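Local coordinates for protein methylxanthine N1-demethylase NdmA (Pseudomonas putida, PDB 6ICN) that catalyses the N1-demethylation of caffeine to theobromine and formaldehyde, as a Rieske oxygenase that carries a [2Fe-2S] cluster and a non-heme iron centre, at residues P208-F222 / V327-E341. Residues are numbered along the deposited sequence; the frame is centred on the assembly and turned at random.
Sequences PPIVPMDRFNGQFRF and VADKVSIQYRKWLRE
A cation-pi stack of R215 on W338 fastens the beta hairpin of strands 214-216 and 219-225 to helix 330-348. The guanidinium lies flat on the indole, planes 6° apart, with R215 CZ 3.7 Å from the centroid of the five-membered ring of W338, while R215 CD sits over the six-membered ring as a CH-pi contact. Arginine suits the place because its extended chain can lie along the indole and still present two N-H groups: NH2 donates to E341 OE1 at 2.9 Å and NH1 to E341 OE2 at 3.2 Å. This salt bridge is end-on, but the carboxylate plane is turned well away from that of the guanidinium; stack and bonds together limit its rotation. A water accepts from R215 NH1 and donates to both O and OE1 of Q334.

The indole also turns an edge onto the face of F220, planes at 78°, with W338 CE3 3.6 Å from F220 CE2; M213 CE covers the opposite face of that phenyl. The hairpin, closed by a type I' turn from F216 to Q219, ends the antiparallel sheet of the catalytic domain, with 214-216 outermost within this chain and 219-225 joined to 239-246; the helix runs over it, nearly antiparallel to residues 219-222.

The flexible thioether of M213 bends at chi3, and its SD meets V331 CA and Q334 CB, both at 3.8 Å. K330, fully extended (chi1 -178°), lays its methylenes beside I210 CG2 and M213 SD; its NZ donates to V211 O at 2.8 Å and forms a salt bridge with E363.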
loop_
_atom_site.group_PDB
_atom_site.type_symbol
_atom_site.label_atom_id
_atom_site.label_comp_id
_atom_site.label_asym_id
_atom_site.label_seq_id
_atom_site.Cartn_x
_atom_site.Cartn_y
_atom_site.Cartn_z
ATOM N N PRO A 208 -30.294 20.119 28.255
ATOM C CA PRO A 208 -31.397 20.296 27.305
ATOM C C PRO A 208 -32.734 20.308 28.023
ATOM O O PRO A 208 -32.833 19.850 29.171
ATOM C CB PRO A 208 -31.266 19.065 26.400
ATOM C CG PRO A 208 -30.763 17.987 27.346
ATOM C CD PRO A 208 -29.912 18.699 28.400
ATOM N N PRO A 209 -33.782 20.820 27.387
ATOM C CA PRO A 209 -35.122 20.734 27.974
ATOM C C PRO A 209 -35.726 19.354 27.738
ATOM O O PRO A 209 -35.239 18.556 26.936
ATOM C CB PRO A 209 -35.903 21.814 27.223
ATOM C CG PRO A 209 -35.258 21.821 25.863
ATOM C CD PRO A 209 -33.780 21.580 26.126
ATOM N N ILE A 210 -36.798 19.079 28.472
ATOM C CA ILE A 210 -37.553 17.836 28.350
ATOM C C ILE A 210 -38.801 18.162 27.534
ATOM O O ILE A 210 -39.704 18.849 28.019
ATOM C CB ILE A 210 -37.915 17.265 29.730
ATOM C CG1 ILE A 210 -36.723 17.358 30.687
ATOM C CG2 ILE A 210 -38.421 15.830 29.621
ATOM C CD1 ILE A 210 -35.473 16.623 30.203
ATOM N N VAL A 211 -38.871 17.678 26.299
ATOM C CA VAL A 211 -39.911 18.130 25.371
ATOM C C VAL A 211 -41.067 17.133 25.316
ATOM O O VAL A 211 -40.851 15.920 25.448
ATOM C CB VAL A 211 -39.327 18.362 23.966
ATOM C CG1 VAL A 211 -38.127 19.290 24.043
ATOM C CG2 VAL A 211 -38.939 17.045 23.316
ATOM N N PRO A 212 -42.305 17.589 25.128
ATOM C CA PRO A 212 -43.393 16.644 24.851
ATOM C C PRO A 212 -43.205 15.991 23.488
ATOM O O PRO A 212 -42.671 16.597 22.558
ATOM C CB PRO A 212 -44.650 17.522 24.885
ATOM C CG PRO A 212 -44.169 18.903 24.675
ATOM C CD PRO A 212 -42.770 18.984 25.191
ATOM N N MET A 213 -43.626 14.734 23.395
ATOM C CA MET A 213 -43.479 13.933 22.183
ATOM C C MET A 213 -44.818 13.308 21.826
ATOM O O MET A 213 -45.453 12.672 22.672
ATOM C CB MET A 213 -42.435 12.822 22.355
ATOM C CG MET A 213 -41.056 13.328 22.691
ATOM S SD MET A 213 -39.926 11.975 23.085
ATOM C CE MET A 213 -39.698 11.256 21.436
ATOM N N ASP A 214 -45.229 13.473 20.572
ATOM C CA ASP A 214 -46.473 12.917 20.064
ATOM C C ASP A 214 -46.192 11.801 19.074
ATOM O O ASP A 214 -45.267 11.906 18.256
ATOM C CB ASP A 214 -47.308 13.986 19.353
ATOM C CG ASP A 214 -47.616 15.163 20.236
ATOM O OD1 ASP A 214 -47.779 14.967 21.458
ATOM O OD2 ASP A 214 -47.690 16.287 19.699
ATOM N N ARG A 215 -47.009 10.751 19.134
ATOM C CA ARG A 215 -47.082 9.752 18.076
ATOM C C ARG A 215 -48.284 10.069 17.199
ATOM O O ARG A 215 -49.400 10.236 17.704
ATOM C CB ARG A 215 -47.216 8.334 18.617
ATOM C CG ARG A 215 -46.234 7.907 19.697
ATOM C CD ARG A 215 -46.531 6.480 20.005
ATOM N NE ARG A 215 -45.700 5.900 21.060
ATOM C CZ ARG A 215 -45.823 4.649 21.473
ATOM N NH1 ARG A 215 -45.048 4.180 22.445
ATOM N NH2 ARG A 215 -46.748 3.863 20.928
ATOM N N PHE A 216 -48.059 10.151 15.894
ATOM C CA PHE A 216 -49.154 10.425 14.973
ATOM C C PHE A 216 -48.793 9.840 13.616
ATOM O O PHE A 216 -47.719 10.141 13.080
ATOM C CB PHE A 216 -49.420 11.931 14.872
ATOM C CG PHE A 216 -50.640 12.274 14.065
ATOM C CD1 PHE A 216 -51.904 12.115 14.603
ATOM C CD2 PHE A 216 -50.518 12.743 12.768
ATOM C CE1 PHE A 216 -53.031 12.426 13.864
ATOM C CE2 PHE A 216 -51.646 13.057 12.026
ATOM C CZ PHE A 216 -52.898 12.892 12.574
ATOM N N ASN A 217 -49.669 8.987 13.088
ATOM C CA ASN A 217 -49.499 8.411 11.751
ATOM C C ASN A 217 -48.160 7.690 11.608
ATOM O O ASN A 217 -47.513 7.749 10.560
ATOM C CB ASN A 217 -49.642 9.480 10.665
ATOM C CG ASN A 217 -51.073 9.951 10.487
ATOM O OD1 ASN A 217 -52.023 9.313 10.960
ATOM N ND2 ASN A 217 -51.237 11.066 9.787
ATOM N N GLY A 218 -47.742 6.997 12.666
ATOM C CA GLY A 218 -46.487 6.263 12.615
ATOM C C GLY A 218 -45.246 7.127 12.684
ATOM O O GLY A 218 -44.156 6.661 12.315
ATOM N N GLN A 219 -45.379 8.366 13.149
ATOM C CA GLN A 219 -44.278 9.307 13.280
ATOM C C GLN A 219 -44.167 9.779 14.721
ATOM O O GLN A 219 -45.179 9.960 15.404
ATOM C CB GLN A 219 -44.471 10.526 12.375
ATOM C CG GLN A 219 -44.849 10.170 10.939
ATOM C CD GLN A 219 -45.415 11.358 10.187
ATOM O OE1 GLN A 219 -45.824 12.349 10.789
ATOM N NE2 GLN A 219 -45.440 11.263 8.864
ATOM N N PHE A 220 -42.934 9.989 15.182
ATOM C CA PHE A 220 -42.703 10.766 16.389
ATOM C C PHE A 220 -42.579 12.232 16.000
ATOM O O PHE A 220 -41.804 12.577 15.099
ATOM C CB PHE A 220 -41.433 10.296 17.106
ATOM C CG PHE A 220 -41.684 9.595 18.418
ATOM C CD1 PHE A 220 -42.734 9.981 19.240
ATOM C CD2 PHE A 220 -40.848 8.568 18.846
ATOM C CE1 PHE A 220 -42.959 9.342 20.461
ATOM C CE2 PHE A 220 -41.075 7.919 20.069
ATOM C CZ PHE A 220 -42.130 8.309 20.867
ATOM N N ARG A 221 -43.337 13.100 16.674
ATOM C CA ARG A 221 -43.281 14.535 16.429
ATOM C C ARG A 221 -42.921 15.260 17.716
ATOM O O ARG A 221 -43.522 15.001 18.769
ATOM C CB ARG A 221 -44.614 15.059 15.881
ATOM C CG ARG A 221 -45.047 14.381 14.593
ATOM C CD ARG A 221 -46.139 15.147 13.908
ATOM N NE ARG A 221 -46.586 14.445 12.714
ATOM C CZ ARG A 221 -47.511 14.912 11.884
ATOM N NH1 ARG A 221 -48.078 16.087 12.126
ATOM N NH2 ARG A 221 -47.860 14.212 10.813
ATOM N N PHE A 222 -41.938 16.157 17.636
ATOM C CA PHE A 222 -41.536 16.959 18.789
ATOM C C PHE A 222 -40.739 18.171 18.313
ATOM O O PHE A 222 -40.170 18.168 17.215
ATOM C CB PHE A 222 -40.747 16.130 19.826
ATOM C CG PHE A 222 -39.598 15.311 19.251
ATOM C CD1 PHE A 222 -39.810 14.021 18.772
ATOM C CD2 PHE A 222 -38.312 15.818 19.251
ATOM C CE1 PHE A 222 -38.743 13.263 18.263
ATOM C CE2 PHE A 222 -37.234 15.076 18.745
ATOM C CZ PHE A 222 -37.454 13.801 18.246
ATOM N N VAL A 327 -32.980 11.761 33.002
ATOM C CA VAL A 327 -34.220 12.369 32.527
ATOM C C VAL A 327 -34.022 13.058 31.176
ATOM O O VAL A 327 -34.940 13.087 30.346
ATOM C CB VAL A 327 -34.775 13.340 33.593
ATOM C CG1 VAL A 327 -36.018 14.027 33.076
ATOM C CG2 VAL A 327 -35.097 12.571 34.858
ATOM N N ALA A 328 -32.823 13.591 30.916
ATOM C CA ALA A 328 -32.533 14.250 29.646
ATOM C C ALA A 328 -32.581 13.301 28.453
ATOM O O ALA A 328 -32.543 13.768 27.304
ATOM C CB ALA A 328 -31.155 14.916 29.704
ATOM N N ASP A 329 -32.630 11.994 28.692
ATOM C CA ASP A 329 -32.675 10.998 27.627
ATOM C C ASP A 329 -34.088 10.718 27.132
ATOM O O ASP A 329 -34.304 9.666 26.525
ATOM C CB ASP A 329 -32.063 9.683 28.107
ATOM C CG ASP A 329 -30.566 9.779 28.337
ATOM O OD1 ASP A 329 -29.901 10.473 27.540
ATOM O OD2 ASP A 329 -30.087 9.150 29.298
ATOM N N LYS A 330 -35.051 11.614 27.397
ATOM C CA LYS A 330 -36.457 11.322 27.095
ATOM C C LYS A 330 -36.663 10.796 25.676
ATOM O O LYS A 330 -37.352 9.792 25.477
ATOM C CB LYS A 330 -37.324 12.559 27.295
ATOM C CG LYS A 330 -38.805 12.212 27.015
ATOM C CD LYS A 330 -39.733 13.370 27.212
ATOM C CE LYS A 330 -41.163 12.942 26.895
ATOM N NZ LYS A 330 -42.081 14.083 27.106
ATOM N N VAL A 331 -36.077 11.466 24.677
ATOM C CA VAL A 331 -36.291 11.042 23.292
ATOM C C VAL A 331 -35.820 9.604 23.093
ATOM O O VAL A 331 -36.542 8.766 22.534
ATOM C CB VAL A 331 -35.608 12.019 22.320
ATOM C CG1 VAL A 331 -35.658 11.471 20.902
ATOM C CG2 VAL A 331 -36.268 13.415 22.376
ATOM N N SER A 332 -34.604 9.289 23.558
ATOM C CA SER A 332 -34.086 7.923 23.482
ATOM C C SER A 332 -34.991 6.918 24.198
ATOM O O SER A 332 -35.268 5.816 23.692
ATOM C CB SER A 332 -32.685 7.894 24.097
ATOM O OG SER A 332 -32.294 6.567 24.315
ATOM N N ILE A 333 -35.432 7.266 25.405
ATOM C CA ILE A 333 -36.259 6.354 26.187
ATOM C C ILE A 333 -37.561 6.061 25.457
ATOM O O ILE A 333 -37.974 4.903 25.339
ATOM C CB ILE A 333 -36.531 6.947 27.582
ATOM C CG1 ILE A 333 -35.230 7.069 28.378
ATOM C CG2 ILE A 333 -37.514 6.073 28.338
ATOM C CD1 ILE A 333 -35.359 8.007 29.587
ATOM N N GLN A 334 -38.203 7.109 24.940
ATOM C CA GLN A 334 -39.492 6.942 24.276
ATOM C C GLN A 334 -39.335 6.194 22.958
ATOM O O GLN A 334 -40.188 5.374 22.598
ATOM C CB GLN A 334 -40.142 8.306 24.069
ATOM C CG GLN A 334 -40.527 9.008 25.394
ATOM C CD GLN A 334 -41.388 8.127 26.298
ATOM O OE1 GLN A 334 -42.360 7.516 25.848
ATOM N NE2 GLN A 334 -41.018 8.043 27.577
ATOM N N TYR A 335 -38.239 6.458 22.235
ATOM C CA TYR A 335 -37.925 5.704 21.023
ATOM C C TYR A 335 -37.804 4.214 21.315
ATOM O O TYR A 335 -38.420 3.386 20.639
ATOM C CB TYR A 335 -36.624 6.244 20.421
ATOM C CG TYR A 335 -36.150 5.566 19.149
ATOM C CD1 TYR A 335 -36.858 5.705 17.963
ATOM C CD2 TYR A 335 -34.958 4.844 19.127
ATOM C CE1 TYR A 335 -36.407 5.117 16.784
ATOM C CE2 TYR A 335 -34.494 4.256 17.958
ATOM C CZ TYR A 335 -35.218 4.395 16.797
ATOM O OH TYR A 335 -34.761 3.806 15.640
ATOM N N ARG A 336 -36.987 3.847 22.316
ATOM C CA ARG A 336 -36.802 2.444 22.648
ATOM C C ARG A 336 -38.117 1.792 23.061
ATOM O O ARG A 336 -38.377 0.636 22.713
ATOM C CB ARG A 336 -35.759 2.319 23.757
ATOM C CG ARG A 336 -34.354 2.730 23.299
ATOM C CD ARG A 336 -33.344 2.717 24.453
ATOM N NE ARG A 336 -32.014 3.051 23.942
ATOM C CZ ARG A 336 -30.864 2.834 24.581
ATOM N NH1 ARG A 336 -30.840 2.272 25.791
ATOM N NH2 ARG A 336 -29.727 3.195 24.000
ATOM N N LYS A 337 -38.955 2.537 23.788
ATOM C CA LYS A 337 -40.254 2.027 24.219
ATOM C C LYS A 337 -41.149 1.708 23.026
ATOM O O LYS A 337 -41.765 0.633 22.966
ATOM C CB LYS A 337 -40.927 3.054 25.130
ATOM C CG LYS A 337 -42.319 2.632 25.618
ATOM C CD LYS A 337 -42.858 3.667 26.584
ATOM C CE LYS A 337 -44.305 3.363 26.944
ATOM N NZ LYS A 337 -44.803 4.348 27.939
ATOM N N TRP A 338 -41.224 2.632 22.058
ATOM C CA TRP A 338 -42.060 2.381 20.885
ATOM C C TRP A 338 -41.522 1.215 20.061
ATOM O O TRP A 338 -42.291 0.356 19.617
ATOM C CB TRP A 338 -42.177 3.642 20.030
ATOM C CG TRP A 338 -43.357 3.621 19.069
ATOM C CD1 TRP A 338 -44.234 2.600 18.847
ATOM C CD2 TRP A 338 -43.763 4.693 18.219
ATOM N NE1 TRP A 338 -45.183 2.978 17.909
ATOM C CE2 TRP A 338 -44.916 4.263 17.515
ATOM C CE3 TRP A 338 -43.281 5.985 18.004
ATOM C CZ2 TRP A 338 -45.562 5.075 16.586
ATOM C CZ3 TRP A 338 -43.921 6.798 17.096
ATOM C CH2 TRP A 338 -45.061 6.337 16.389
ATOM N N LEU A 339 -40.200 1.151 19.846
ATOM C CA LEU A 339 -39.653 0.014 19.109
ATOM C C LEU A 339 -40.004 -1.311 19.784
ATOM O O LEU A 339 -40.341 -2.291 19.109
ATOM C CB LEU A 339 -38.133 0.136 18.971
ATOM C CG LEU A 339 -37.594 1.209 18.038
ATOM C CD1 LEU A 339 -36.062 1.072 17.955
ATOM C CD2 LEU A 339 -38.205 1.112 16.659
ATOM N N ARG A 340 -39.910 -1.364 21.118
ATOM C CA ARG A 340 -40.289 -2.566 21.862
ATOM C C ARG A 340 -41.748 -2.934 21.602
ATOM O O ARG A 340 -42.068 -4.113 21.384
ATOM C CB ARG A 340 -40.044 -2.370 23.377
ATOM C CG ARG A 340 -40.201 -3.664 24.227
ATOM C CD ARG A 340 -40.024 -3.452 25.749
ATOM N NE ARG A 340 -39.195 -2.278 26.058
ATOM C CZ ARG A 340 -39.556 -1.238 26.820
ATOM N NH1 ARG A 340 -40.781 -1.162 27.350
ATOM N NH2 ARG A 340 -38.658 -0.260 27.022
ATOM N N GLU A 341 -42.632 -1.933 21.602
ATOM C CA GLU A 341 -44.052 -2.184 21.354
ATOM C C GLU A 341 -44.275 -2.707 19.942
ATOM O O GLU A 341 -45.131 -3.572 19.720
ATOM C CB GLU A 341 -44.861 -0.910 21.562
ATOM C CG GLU A 341 -44.942 -0.431 23.007
ATOM C CD GLU A 341 -45.643 0.903 23.118
ATOM O OE1 GLU A 341 -46.339 1.293 22.151
ATOM O OE2 GLU A 341 -45.511 1.573 24.162
HETATM O O HOH W 1 -42.815 5.865 23.477
#